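Local coordinates for protein putative phosphomannomutase (Thermus thermophilus, PDB 1TUO) that probably interconverts phosphorylated sugars as a magnesium-dependent isomerase of the phosphohexose mutase family, perhaps acting as a phosphopentomutase, at residues A[178-183]-A[191-196]; A[272-277]-A[349-354]; A[382-387]-A[453-458]. All blocks are in the same frame, centred on the assembly; numbering follows the deposited sequence.

Interaction 1 of 3, residues A[178-183]-A[191-196]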
loop_
_atom_site.group_PDB
_atom_site.type_symbol
_atom_site.label_atom_id
_atom_site.label_comp_id
_atom_site.label_asym_id
_atom_site.label_seq_id
_atom_site.Cartn_x
_atom_site.Cartn_y
_atom_site.Cartn_z
ATOM N N GLY A 178 -13.050 -16.979 -14.178
ATOM C CA GLY A 178 -11.865 -16.718 -14.975
ATOM C C GLY A 178 -10.587 -17.244 -14.356
ATOM O O GLY A 178 -10.597 -18.185 -13.556
ATOM N N VAL A 179 -9.478 -16.629 -14.741
ATOM C CA VAL A 179 -8.169 -16.990 -14.225
ATOM C C VAL A 179 -7.567 -15.726 -13.634
ATOM O O VAL A 179 -7.740 -14.638 -14.181
ATOM C CB VAL A 179 -7.238 -17.503 -15.343
ATOM C CG1 VAL A 179 -7.186 -16.499 -16.473
ATOM C CG2 VAL A 179 -5.841 -17.731 -14.797
ATOM N N LEU A 180 -6.881 -15.865 -12.507
ATOM C CA LEU A 180 -6.250 -14.713 -11.887
ATOM C C LEU A 180 -4.744 -14.779 -12.108
ATOM O O LEU A 180 -4.096 -15.761 -11.749
ATOM C CB LEU A 180 -6.546 -14.670 -10.384
ATOM C CG LEU A 180 -5.902 -13.507 -9.612
ATOM C CD1 LEU A 180 -6.445 -12.180 -10.116
ATOM C CD2 LEU A 180 -6.176 -13.656 -8.125
ATOM N N TYR A 181 -4.199 -13.744 -12.735
ATOM C CA TYR A 181 -2.767 -13.679 -12.955
ATOM C C TYR A 181 -2.230 -12.857 -11.796
ATOM O O TYR A 181 -2.820 -11.832 -11.435
ATOM C CB TYR A 181 -2.441 -12.982 -14.281
ATOM C CG TYR A 181 -2.785 -13.802 -15.504
ATOM C CD1 TYR A 181 -4.086 -13.845 -15.997
ATOM C CD2 TYR A 181 -1.806 -14.548 -16.159
ATOM C CE1 TYR A 181 -4.407 -14.615 -17.118
ATOM C CE2 TYR A 181 -2.113 -15.322 -17.279
ATOM C CZ TYR A 181 -3.415 -15.349 -17.753
ATOM O OH TYR A 181 -3.722 -16.106 -18.868
ATOM N N HIS A 182 -1.143 -13.327 -11.193
ATOM C CA HIS A 182 -0.536 -12.613 -10.080
ATOM C C HIS A 182 0.928 -12.334 -10.360
ATOM O O HIS A 182 1.768 -13.235 -10.297
ATOM C CB HIS A 182 -0.634 -13.409 -8.777
ATOM C CG HIS A 182 0.002 -12.716 -7.608
ATOM N ND1 HIS A 182 0.334 -13.371 -6.441
ATOM C CD2 HIS A 182 0.363 -11.422 -7.429
ATOM C CE1 HIS A 182 0.874 -12.511 -5.594
ATOM N NE2 HIS A 182 0.901 -11.321 -6.169
ATOM N N ASP A 183 1.208 -11.074 -10.668
ATOM C CA ASP A 183 2.554 -10.593 -10.931
ATOM C C ASP A 183 3.060 -10.139 -9.563
ATOM O O ASP A 183 2.551 -9.164 -9.004
ATOM C CB ASP A 183 2.468 -9.416 -11.902
ATOM C CG ASP A 183 3.809 -8.784 -12.199
ATOM O OD1 ASP A 183 3.809 -7.820 -12.993
ATOM O OD2 ASP A 183 4.847 -9.232 -11.658
ATOM N N GLY A 191 3.235 -16.105 -3.997
ATOM C CA GLY A 191 2.606 -17.277 -3.414
ATOM C C GLY A 191 1.484 -17.065 -2.414
ATOM O O GLY A 191 0.837 -18.031 -2.006
ATOM N N PHE A 192 1.227 -15.822 -2.027
ATOM C CA PHE A 192 0.186 -15.565 -1.044
ATOM C C PHE A 192 -1.251 -15.709 -1.522
ATOM O O PHE A 192 -2.125 -16.077 -0.740
ATOM C CB PHE A 192 0.403 -14.195 -0.387
ATOM C CG PHE A 192 1.399 -14.233 0.727
ATOM C CD1 PHE A 192 2.763 -14.323 0.459
ATOM C CD2 PHE A 192 0.971 -14.285 2.051
ATOM C CE1 PHE A 192 3.686 -14.474 1.493
ATOM C CE2 PHE A 192 1.890 -14.435 3.092
ATOM C CZ PHE A 192 3.246 -14.533 2.811
ATOM N N LEU A 193 -1.508 -15.436 -2.794
ATOM C CA LEU A 193 -2.866 -15.577 -3.304
ATOM C C LEU A 193 -3.176 -17.055 -3.546
ATOM O O LEU A 193 -4.257 -17.526 -3.203
ATOM C CB LEU A 193 -3.042 -14.766 -4.589
ATOM C CG LEU A 193 -3.000 -13.252 -4.355
ATOM C CD1 LEU A 193 -3.136 -12.520 -5.680
ATOM C CD2 LEU A 193 -4.125 -12.845 -3.409
ATOM N N LYS A 194 -2.226 -17.779 -4.131
ATOM C CA LYS A 194 -2.409 -19.211 -4.375
ATOM C C LYS A 194 -2.518 -19.882 -3.016
ATOM O O LYS A 194 -3.364 -20.755 -2.798
ATOM C CB LYS A 194 -1.210 -19.803 -5.115
ATOM C CG LYS A 194 -1.024 -19.317 -6.536
ATOM C CD LYS A 194 0.168 -20.017 -7.173
ATOM C CE LYS A 194 0.394 -19.556 -8.598
ATOM N NZ LYS A 194 1.580 -20.239 -9.192
ATOM N N GLY A 195 -1.652 -19.459 -2.101
ATOM C CA GLY A 195 -1.653 -20.013 -0.763
ATOM C C GLY A 195 -3.002 -19.873 -0.080
ATOM O O GLY A 195 -3.543 -20.854 0.426
ATOM N N PHE A 196 -3.549 -18.661 -0.066
ATOM C CA PHE A 196 -4.842 -18.422 0.570
ATOM C C PHE A 196 -5.953 -19.293 -0.010
ATOM O O PHE A 196 -6.751 -19.873 0.727
ATOM C CB PHE A 196 -5.267 -16.961 0.428
ATOM C CG PHE A 196 -6.700 -16.719 0.812
ATOM C CD1 PHE A 196 -7.073 -16.642 2.149
ATOM C CD2 PHE A 196 -7.691 -16.640 -0.165
ATOM C CE1 PHE A 196 -8.412 -16.492 2.509
ATOM C CE2 PHE A 196 -9.034 -16.491 0.182
ATOM C CZ PHE A 196 -9.395 -16.418 1.523
HETATM O O HOH W 1 0.056 -16.083 -5.390
#
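With chi1 at 179° in both, Leu180 and His182 swing CG opposite their backbone nitrogens and reach across to Leu193, whose own CG, set beside its backbone N at chi1 -69°, comes out from the helix to meet them. The methyl CD1 of Leu193 does most of the touching. Leu193 CD1 sits over one face of the His182 imidazole, 3.8 Å from the ring centroid and 17° off the ring normal, a CH-pi contact. The same methyl packs against Leu180 CD2 at 4.1 Å, so one leucine branch serves two neighbours on the same side of the strand. The ring edge has polar work to do. In the ring plane a water lies 2.9 Å from His182 ND1, and this water also accepts the backbone N-H of Lys194 at 3.1 Å, tying the imidazole to the first turn of the helix. At the other nitrogen, NE2 is hydrogen-bonded to Thr248 on strand 244-248, so both ring nitrogens help fix the ring's rotation. Cutting His182 back to an alanine is likely to leave the bridging water and the Thr248 hydroxyl without their imidazole partner and to open a gap beneath the Leu193 methyl. Strand 180-183 and helix 192-199 form the first two elements of a beta-alpha-beta unit completed by strand 206-209, within the second alpha/beta/alpha domain of the phosphohexomutase fold.

Interaction 2 of 3, residues A[272-277]-A[349-354]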
loop_
_atom_site.group_PDB
_atom_site.type_symbol
_atom_site.label_atom_id
_atom_site.label_comp_id
_atom_site.label_asym_id
_atom_site.label_seq_id
_atom_site.Cartn_x
_atom_site.Cartn_y
_atom_site.Cartn_z
ATOM N N THR A 272 -12.492 3.221 -6.081
ATOM C CA THR A 272 -13.912 3.514 -6.252
ATOM C C THR A 272 -14.737 2.266 -6.554
ATOM O O THR A 272 -15.872 2.139 -6.084
ATOM C CB THR A 272 -14.143 4.569 -7.364
ATOM O OG1 THR A 272 -13.581 4.113 -8.600
ATOM C CG2 THR A 272 -13.499 5.884 -6.969
ATOM N N THR A 273 -14.176 1.346 -7.333
ATOM C CA THR A 273 -14.880 0.110 -7.665
ATOM C C THR A 273 -15.117 -0.686 -6.380
ATOM O O THR A 273 -16.207 -1.206 -6.159
ATOM C CB THR A 273 -14.069 -0.758 -8.659
ATOM O OG1 THR A 273 -13.961 -0.075 -9.919
ATOM C CG2 THR A 273 -14.755 -2.101 -8.882
ATOM N N LEU A 274 -14.099 -0.766 -5.526
ATOM C CA LEU A 274 -14.237 -1.504 -4.273
ATOM C C LEU A 274 -15.113 -0.750 -3.278
ATOM O O LEU A 274 -15.814 -1.359 -2.472
ATOM C CB LEU A 274 -12.858 -1.798 -3.659
ATOM C CG LEU A 274 -12.046 -2.869 -4.400
ATOM C CD1 LEU A 274 -10.744 -3.135 -3.646
ATOM C CD2 LEU A 274 -12.859 -4.165 -4.522
ATOM N N ALA A 275 -15.093 0.579 -3.330
ATOM C CA ALA A 275 -15.932 1.346 -2.419
ATOM C C ALA A 275 -17.390 1.064 -2.773
ATOM O O ALA A 275 -18.225 0.861 -1.894
ATOM C CB ALA A 275 -15.646 2.843 -2.543
ATOM N N LEU A 276 -17.684 1.038 -4.068
ATOM C CA LEU A 276 -19.046 0.784 -4.528
ATOM C C LEU A 276 -19.493 -0.617 -4.139
ATOM O O LEU A 276 -20.588 -0.804 -3.623
ATOM C CB LEU A 276 -19.136 0.930 -6.047
ATOM C CG LEU A 276 -20.503 0.629 -6.673
ATOM C CD1 LEU A 276 -21.545 1.591 -6.118
ATOM C CD2 LEU A 276 -20.410 0.777 -8.186
ATOM N N TYR A 277 -18.637 -1.595 -4.399
ATOM C CA TYR A 277 -18.943 -2.982 -4.076
ATOM C C TYR A 277 -19.211 -3.176 -2.585
ATOM O O TYR A 277 -20.213 -3.785 -2.204
ATOM C CB TYR A 277 -17.789 -3.887 -4.517
ATOM C CG TYR A 277 -17.999 -5.342 -4.156
ATOM C CD1 TYR A 277 -17.172 -5.979 -3.232
ATOM C CD2 TYR A 277 -19.044 -6.071 -4.719
ATOM C CE1 TYR A 277 -17.385 -7.311 -2.877
ATOM C CE2 TYR A 277 -19.266 -7.402 -4.369
ATOM C CZ TYR A 277 -18.436 -8.014 -3.449
ATOM O OH TYR A 277 -18.669 -9.324 -3.086
ATOM N N ILE A 349 -2.824 -7.849 -0.544
ATOM C CA ILE A 349 -3.282 -9.221 -0.693
ATOM C C ILE A 349 -4.803 -9.239 -0.529
ATOM O O ILE A 349 -5.523 -9.819 -1.352
ATOM C CB ILE A 349 -2.623 -10.138 0.355
ATOM C CG1 ILE A 349 -1.096 -10.087 0.193
ATOM C CG2 ILE A 349 -3.145 -11.567 0.206
ATOM C CD1 ILE A 349 -0.593 -10.456 -1.200
ATOM N N LEU A 350 -5.301 -8.589 0.514
ATOM C CA LEU A 350 -6.748 -8.547 0.705
ATOM C C LEU A 350 -7.392 -7.749 -0.426
ATOM O O LEU A 350 -8.493 -8.074 -0.867
ATOM C CB LEU A 350 -7.123 -7.921 2.053
ATOM C CG LEU A 350 -8.635 -7.848 2.302
ATOM C CD1 LEU A 350 -9.246 -9.242 2.130
ATOM C CD2 LEU A 350 -8.910 -7.320 3.699
ATOM N N THR A 351 -6.709 -6.709 -0.907
ATOM C CA THR A 351 -7.269 -5.919 -2.000
ATOM C C THR A 351 -7.438 -6.801 -3.226
ATOM O O THR A 351 -8.462 -6.740 -3.910
ATOM C CB THR A 351 -6.368 -4.724 -2.385
ATOM O OG1 THR A 351 -6.261 -3.826 -1.278
ATOM C CG2 THR A 351 -6.980 -3.966 -3.551
ATOM N N SER A 352 -6.431 -7.624 -3.505
ATOM C CA SER A 352 -6.495 -8.516 -4.652
ATOM C C SER A 352 -7.677 -9.466 -4.512
ATOM O O SER A 352 -8.439 -9.673 -5.459
ATOM C CB SER A 352 -5.203 -9.324 -4.771
ATOM O OG SER A 352 -4.104 -8.477 -5.048
ATOM N N LEU A 353 -7.833 -10.039 -3.323
ATOM C CA LEU A 353 -8.922 -10.976 -3.082
ATOM C C LEU A 353 -10.301 -10.324 -3.147
ATOM O O LEU A 353 -11.258 -10.953 -3.607
ATOM C CB LEU A 353 -8.711 -11.692 -1.741
ATOM C CG LEU A 353 -7.481 -12.611 -1.757
ATOM C CD1 LEU A 353 -7.143 -13.109 -0.354
ATOM C CD2 LEU A 353 -7.749 -13.780 -2.698
ATOM N N LEU A 354 -10.420 -9.073 -2.703
ATOM C CA LEU A 354 -11.714 -8.394 -2.772
ATOM C C LEU A 354 -12.044 -8.053 -4.224
ATOM O O LEU A 354 -13.210 -8.080 -4.627
ATOM C CB LEU A 354 -11.715 -7.129 -1.912
ATOM C CG LEU A 354 -11.735 -7.383 -0.398
ATOM C CD1 LEU A 354 -11.467 -6.090 0.351
ATOM C CD2 LEU A 354 -13.087 -7.972 0.010
#
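Thr351 OG1, beside the methyl that meets Leu274, is gripped twice, by the hydroxyl of Tyr339 on strand 337-339 and by the backbone oxygen of Asp347. This is helix-helix packing inside the third alpha/beta/alpha domain, between helix 267-280 and helix 348-362. The threonine's two branches split the labour: at chi1 -63° OG1 lies beside the backbone N, while CG2 takes the position anti to that nitrogen and remains available for apolar contact. Leu274 comes toward helix 348-362 and forks over its surface. Its CD1 meets Thr351 CG2 at 3.9 Å, the two side chains crossing at a slant, and its CD2 drops onto the next turn at Leu354. The helices come close, 7.5 Å between the CA atoms of Leu274 and Leu354, near enough for the Leu274 side chain to touch the Leu354 backbone. Tyr339 also packs against both Leu274 and Leu354, so the same strand residue that bonds the threonine helps fill the seam. One turn along from Leu274, the Tyr277 hydroxyl is hydrogen-bonded to Glu357, a polar tie between the same two helices. At Leu354 the touching group is not a branch end: Leu274 CD2 lies 4.1 Å from its CB and 3.9 Å from its carbonyl O.

Interaction 3 of 3, residues A[382-387]-A[453-458]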
loop_
_atom_site.group_PDB
_atom_site.type_symbol
_atom_site.label_atom_id
_atom_site.label_comp_id
_atom_site.label_asym_id
_atom_site.label_seq_id
_atom_site.Cartn_x
_atom_site.Cartn_y
_atom_site.Cartn_z
ATOM N N ALA A 382 -9.981 10.145 -15.923
ATOM C CA ALA A 382 -8.705 10.051 -16.627
ATOM C C ALA A 382 -7.693 10.627 -15.644
ATOM O O ALA A 382 -7.993 11.584 -14.932
ATOM C CB ALA A 382 -8.732 10.866 -17.922
ATOM N N TYR A 383 -6.498 10.056 -15.596
ATOM C CA TYR A 383 -5.516 10.542 -14.645
ATOM C C TYR A 383 -4.068 10.255 -15.015
ATOM O O TYR A 383 -3.769 9.300 -15.734
ATOM C CB TYR A 383 -5.840 9.935 -13.269
ATOM C CG TYR A 383 -4.796 10.167 -12.204
ATOM C CD1 TYR A 383 -3.658 9.367 -12.133
ATOM C CD2 TYR A 383 -4.937 11.198 -11.277
ATOM C CE1 TYR A 383 -2.685 9.585 -11.171
ATOM C CE2 TYR A 383 -3.963 11.428 -10.306
ATOM C CZ TYR A 383 -2.841 10.615 -10.263
ATOM O OH TYR A 383 -1.861 10.833 -9.325
ATOM N N ASP A 384 -3.176 11.105 -14.516
ATOM C CA ASP A 384 -1.743 10.944 -14.734
ATOM C C ASP A 384 -0.977 11.815 -13.750
ATOM O O ASP A 384 -1.528 12.762 -13.184
ATOM C CB ASP A 384 -1.352 11.328 -16.161
ATOM C CG ASP A 384 0.017 10.795 -16.544
ATOM O OD1 ASP A 384 0.552 11.196 -17.602
ATOM O OD2 ASP A 384 0.550 9.963 -15.780
ATOM N N ARG A 385 0.297 11.493 -13.552
ATOM C CA ARG A 385 1.146 12.248 -12.641
ATOM C C ARG A 385 2.492 12.551 -13.290
ATOM O O ARG A 385 3.053 11.710 -13.991
ATOM C CB ARG A 385 1.357 11.459 -11.343
ATOM C CG ARG A 385 2.449 12.019 -10.438
ATOM C CD ARG A 385 2.440 11.339 -9.079
ATOM N NE ARG A 385 2.505 9.882 -9.180
ATOM C CZ ARG A 385 3.553 9.201 -9.636
ATOM N NH1 ARG A 385 4.647 9.839 -10.037
ATOM N NH2 ARG A 385 3.507 7.875 -9.692
ATOM N N LEU A 386 2.997 13.758 -13.056
ATOM C CA LEU A 386 4.280 14.182 -13.609
ATOM C C LEU A 386 5.200 14.686 -12.499
ATOM O O LEU A 386 4.816 15.546 -11.704
ATOM C CB LEU A 386 4.070 15.294 -14.640
ATOM C CG LEU A 386 5.341 15.945 -15.196
ATOM C CD1 LEU A 386 6.201 14.891 -15.875
ATOM C CD2 LEU A 386 4.968 17.050 -16.173
ATOM N N ASP A 387 6.414 14.149 -12.447
ATOM C CA ASP A 387 7.381 14.555 -11.434
ATOM C C ASP A 387 8.794 14.591 -11.999
ATOM O O ASP A 387 9.131 15.473 -12.791
ATOM C CB ASP A 387 7.318 13.607 -10.232
ATOM C CG ASP A 387 7.503 12.155 -10.621
ATOM O OD1 ASP A 387 7.474 11.295 -9.716
ATOM O OD2 ASP A 387 7.676 11.870 -11.826
ATOM N N ALA A 453 -3.008 17.698 -21.881
ATOM C CA ALA A 453 -2.946 19.129 -22.178
ATOM C C ALA A 453 -2.703 19.909 -20.882
ATOM O O ALA A 453 -1.837 20.783 -20.816
ATOM C CB ALA A 453 -4.248 19.591 -22.835
ATOM N N LEU A 454 -3.464 19.578 -19.842
ATOM C CA LEU A 454 -3.306 20.252 -18.558
ATOM C C LEU A 454 -1.884 20.149 -18.032
ATOM O O LEU A 454 -1.316 21.137 -17.565
ATOM C CB LEU A 454 -4.271 19.666 -17.526
ATOM C CG LEU A 454 -5.726 20.090 -17.707
ATOM C CD1 LEU A 454 -6.625 19.280 -16.781
ATOM C CD2 LEU A 454 -5.851 21.579 -17.420
ATOM N N LEU A 455 -1.312 18.953 -18.099
ATOM C CA LEU A 455 0.048 18.747 -17.626
ATOM C C LEU A 455 1.033 19.575 -18.442
ATOM O O LEU A 455 1.991 20.118 -17.899
ATOM C CB LEU A 455 0.421 17.265 -17.698
ATOM C CG LEU A 455 -0.164 16.367 -16.600
ATOM C CD1 LEU A 455 0.093 14.906 -16.914
ATOM C CD2 LEU A 455 0.462 16.739 -15.265
ATOM N N GLU A 456 0.792 19.678 -19.745
ATOM C CA GLU A 456 1.675 20.456 -20.610
ATOM C C GLU A 456 1.652 21.945 -20.274
ATOM O O GLU A 456 2.686 22.610 -20.315
ATOM C CB GLU A 456 1.288 20.261 -22.081
ATOM C CG GLU A 456 1.666 18.905 -22.668
ATOM C CD GLU A 456 3.167 18.676 -22.695
ATOM O OE1 GLU A 456 3.917 19.656 -22.895
ATOM O OE2 GLU A 456 3.598 17.513 -22.531
ATOM N N GLU A 457 0.475 22.473 -19.955
ATOM C CA GLU A 457 0.354 23.889 -19.623
ATOM C C GLU A 457 0.772 24.138 -18.173
ATOM O O GLU A 457 1.381 25.160 -17.860
ATOM C CB GLU A 457 -1.085 24.370 -19.829
ATOM C CG GLU A 457 -1.653 24.153 -21.231
ATOM C CD GLU A 457 -0.952 24.972 -22.303
ATOM O OE1 GLU A 457 -1.472 25.019 -23.437
ATOM O OE2 GLU A 457 0.113 25.563 -22.021
ATOM N N ALA A 458 0.436 23.205 -17.287
ATOM C CA ALA A 458 0.791 23.342 -15.877
ATOM C C ALA A 458 2.308 23.321 -15.727
ATOM O O ALA A 458 2.878 24.049 -14.913
ATOM C CB ALA A 458 0.169 22.209 -15.067
#
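Leu455 spreads its two methyls over alternate positions of the strand: CD2 rests against Leu386 CB at 3.9 Å, while CD1 lies against the Asp384 side chain, 3.9 Å from CB and 3.8 Å from OD1. Asp384 and Leu386 alternate with Arg385, so both direct their side chains at the helix while Arg385 leaves on the other side. Chi1 at -77° puts the leucine's CG anti to its carbonyl carbon and aims both methyls at the strand. Asp384 crosses it at about a right angle. Its other oxygen, OD2, accepts the backbone N-H of Arg385 (N to OD2 2.7 Å), which comes in 52° out of the carboxylate plane with a bent N-H...O angle of 137°. Arg385 NH1 forms a salt bridge with Asp387 OD1 at 3.2 Å. Further out, strand 382-386 edges the antiparallel sheet of the C-terminal domain, bonded to strand 440-445, where Ile441 and Val443 also pack on Leu455; Val451 of helix 448-459 touches Asp384. Buried leucine thus meets an exposed carboxylate at the margin, so the attraction across this contact is essentially apolar, and the acid's charge is probably turned largely to its own strand and to solvent.

Interactions 1 and 2 are buried and adjoin each other, though they belong to different alpha/beta/alpha domains: Leu193 and Phe196 of the second domain pack on helix 348-362 of the third, with Phe196 CD2 3.6 Å from Leu353 CD1. Helix 348-362 therefore has Leu274 at one flank and helix 192-199 at another, so a helix of interaction 2 also packs on the helix of interaction 1. Interaction 3 stands apart in the C-terminal domain, its nearest atoms about 10 Å from interaction 2 and about 16 Å from interaction 1, and is only partly buried. Each contact centres on leucine, but the polar setting changes: an imidazole and water in 178-183/191-196, a threonine hydroxyl in 272-277/349-354, a surface carboxylate in 382-387/453-458.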